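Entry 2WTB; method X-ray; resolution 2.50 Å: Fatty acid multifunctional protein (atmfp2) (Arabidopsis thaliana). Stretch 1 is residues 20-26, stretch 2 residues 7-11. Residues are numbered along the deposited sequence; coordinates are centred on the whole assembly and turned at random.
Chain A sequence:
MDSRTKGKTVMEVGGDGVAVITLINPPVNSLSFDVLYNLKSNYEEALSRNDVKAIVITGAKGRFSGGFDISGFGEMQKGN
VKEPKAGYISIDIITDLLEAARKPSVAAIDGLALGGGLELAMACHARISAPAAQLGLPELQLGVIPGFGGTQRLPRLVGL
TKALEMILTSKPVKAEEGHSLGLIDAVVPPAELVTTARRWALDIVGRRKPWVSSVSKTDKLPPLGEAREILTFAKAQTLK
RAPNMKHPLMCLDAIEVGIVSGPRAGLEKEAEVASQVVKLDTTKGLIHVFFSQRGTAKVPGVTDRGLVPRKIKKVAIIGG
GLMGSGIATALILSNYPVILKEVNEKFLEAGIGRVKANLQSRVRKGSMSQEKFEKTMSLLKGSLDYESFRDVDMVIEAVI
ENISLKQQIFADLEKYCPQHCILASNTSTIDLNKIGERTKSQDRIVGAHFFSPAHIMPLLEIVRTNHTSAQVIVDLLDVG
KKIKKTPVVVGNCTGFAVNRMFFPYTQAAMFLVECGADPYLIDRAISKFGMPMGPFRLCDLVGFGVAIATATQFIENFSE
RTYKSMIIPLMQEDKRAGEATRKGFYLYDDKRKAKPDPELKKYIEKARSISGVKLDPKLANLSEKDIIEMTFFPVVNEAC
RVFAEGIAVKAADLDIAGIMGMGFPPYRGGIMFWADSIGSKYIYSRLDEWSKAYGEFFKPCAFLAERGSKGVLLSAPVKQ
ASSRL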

# COMPACT_ATOMS: atom_id res chain seq x y z
N VAL A 20 4.70 29.00 24.67
CA VAL A 20 5.07 27.94 23.75
C VAL A 20 4.46 26.61 24.19
O VAL A 20 4.71 26.14 25.29
CB VAL A 20 6.60 27.76 23.68
CG1 VAL A 20 6.96 26.70 22.66
CG2 VAL A 20 7.27 29.08 23.36
N ILE A 21 3.65 26.02 23.31
CA ILE A 21 2.99 24.75 23.60
C ILE A 21 3.60 23.63 22.78
O ILE A 21 3.58 23.67 21.55
CB ILE A 21 1.49 24.82 23.29
CG1 ILE A 21 0.84 25.99 24.04
CG2 ILE A 21 0.80 23.51 23.64
CD1 ILE A 21 -0.63 26.12 23.78
N THR A 22 4.15 22.63 23.45
CA THR A 22 4.78 21.49 22.77
C THR A 22 3.86 20.28 22.75
O THR A 22 3.40 19.81 23.79
CB THR A 22 6.12 21.09 23.43
OG1 THR A 22 6.97 22.23 23.56
CG2 THR A 22 6.82 20.03 22.59
N LEU A 23 3.59 19.77 21.55
CA LEU A 23 2.78 18.57 21.39
C LEU A 23 3.63 17.34 21.65
O LEU A 23 4.64 17.11 20.97
CB LEU A 23 2.17 18.52 19.99
CG LEU A 23 1.42 19.76 19.51
CD1 LEU A 23 0.98 19.59 18.06
CD2 LEU A 23 0.23 20.07 20.40
N ILE A 24 3.23 16.54 22.63
CA ILE A 24 4.03 15.40 23.05
C ILE A 24 3.23 14.10 23.03
O ILE A 24 2.52 13.79 23.99
CB ILE A 24 4.61 15.61 24.46
CG1 ILE A 24 5.32 16.96 24.54
CG2 ILE A 24 5.56 14.49 24.82
CD1 ILE A 24 5.91 17.26 25.90
N ASN A 25 3.35 13.35 21.95
CA ASN A 25 2.68 12.06 21.83
C ASN A 25 3.34 11.17 20.78
O ASN A 25 2.83 11.02 19.67
CB ASN A 25 1.20 12.26 21.50
CG ASN A 25 0.42 10.95 21.52
OD1 ASN A 25 0.73 10.05 22.29
ND2 ASN A 25 -0.59 10.85 20.67
N PRO A 26 4.49 10.58 21.14
CA PRO A 26 5.25 9.70 20.24
C PRO A 26 4.36 8.61 19.65
O PRO A 26 3.38 8.23 20.29
CB PRO A 26 6.29 9.08 21.17
CG PRO A 26 6.46 10.07 22.26
CD PRO A 26 5.11 10.69 22.47
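Stretch 2 (7-11) GKTVM

Stretch 2 lies beside stretch 1 as a neighbouring β-strand running the opposite way. Residues 8-11 are extended, with phi/psi of -148°/-173° at Lys8, -143°/146° at Thr9, -120°/130° at Val10 and -114°/133° at Met11; the partner strand, 20-24, is extended too. The two N-to-C directions make an angle of 159°, and the axes approach to 4.6 Å, a spacing typical of adjacent strands in a sheet. The register follows from the nearest CA atoms: Ile21 faces Met11 (CA to CA 4.3 Å), Thr22 Val10 (5.2 Å), Leu23 Thr9 (4.8 Å) and Ile24 Lys8 (5.2 Å). The alternation of short and long spacings marks non-hydrogen-bonded and hydrogen-bonded pairs in turn.

Ile24, with 79 Å² covered by stretch 2, is the residue most covered in the contact. Its backbone pairs with Lys8 through two hydrogen bonds: Lys8 N to Ile24 O is 2.8 Å and nearly straight at 175°, while Ile24 N to Lys8 O is 3.0 Å at 155°. Its side chain, chi1 m and chi2 t, shares a face of the sheet with Thr22, Lys8 and Val10. There Ile24 CD1 comes within 3.8 Å of Val10 CG2, and Ile24 CB lies 4.1 Å from Lys8 CG, so the isoleucine meets both its direct partner and the residue two positions further along.

Met11 (60 Å²) and Ile21 (56 Å²) anchor the other end, on the face that also carries Leu23 and Thr9. Ile21 CD1 and Met11 CE are only 3.3 Å apart, a tight apolar contact. This pair lacks mutual backbone hydrogen bonds; instead, Met11 CA approaches Val20 O at 3.3 Å and Ile21 CA approaches Val10 O at 3.4 Å, with angles at the hydrogen of 152° and 146° that support CA-H...O contacts.

Between these ends, Val10 and Thr22 form the second hydrogen-bonded pair, with Thr22 N to Val10 O at 2.8 Å and 171° and Val10 N to Thr22 O at 3.1 Å and 157°. Thr9 CA adds a CA-H...O contact to Thr22 O at 3.2 Å, and Thr9 CG2 sits 3.9 Å from Leu23 CD2.

Beyond the ladder, Gly7 lies close to Asn25, CA to CA 4.2 Å, with a weak hydrogen bond from Gly7 N to Asn25 OD1 at 3.4 Å. An ideal CB on Gly7 would fall 2.3 Å from Asn25 CB and 2.7 Å from Ile24 O, so this close approach depends on the absent side chain.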

# COMPACT_ATOMS: atom_id res chain seq x y z
N GLY A 7 -1.29 10.92 24.84
CA GLY A 7 -0.19 11.86 24.95
C GLY A 7 -0.56 13.09 25.75
O GLY A 7 -1.60 13.12 26.42
N LYS A 8 0.28 14.12 25.68
CA LYS A 8 0.05 15.34 26.44
C LYS A 8 0.56 16.58 25.71
O LYS A 8 0.97 16.50 24.55
CB LYS A 8 0.72 15.24 27.81
CG LYS A 8 2.24 15.13 27.74
CD LYS A 8 2.86 15.03 29.13
CE LYS A 8 4.36 14.76 29.05
NZ LYS A 8 5.01 14.77 30.39
N THR A 9 0.53 17.71 26.40
CA THR A 9 1.14 18.94 25.91
C THR A 9 1.75 19.70 27.08
O THR A 9 1.22 19.66 28.19
CB THR A 9 0.12 19.86 25.22
OG1 THR A 9 -0.81 20.36 26.19
CG2 THR A 9 -0.64 19.12 24.13
N VAL A 10 2.85 20.39 26.83
CA VAL A 10 3.49 21.21 27.85
C VAL A 10 3.55 22.66 27.38
O VAL A 10 3.99 22.95 26.27
CB VAL A 10 4.91 20.72 28.18
CG1 VAL A 10 5.65 21.74 29.02
CG2 VAL A 10 4.85 19.36 28.88
N MET A 11 3.10 23.58 28.24
CA MET A 11 3.13 25.00 27.91
C MET A 11 4.09 25.76 28.83
O MET A 11 4.07 25.58 30.04
CB MET A 11 1.73 25.61 27.99
CG MET A 11 1.71 27.13 27.97
SD MET A 11 0.06 27.82 28.23
CE MET A 11 -0.56 27.87 26.56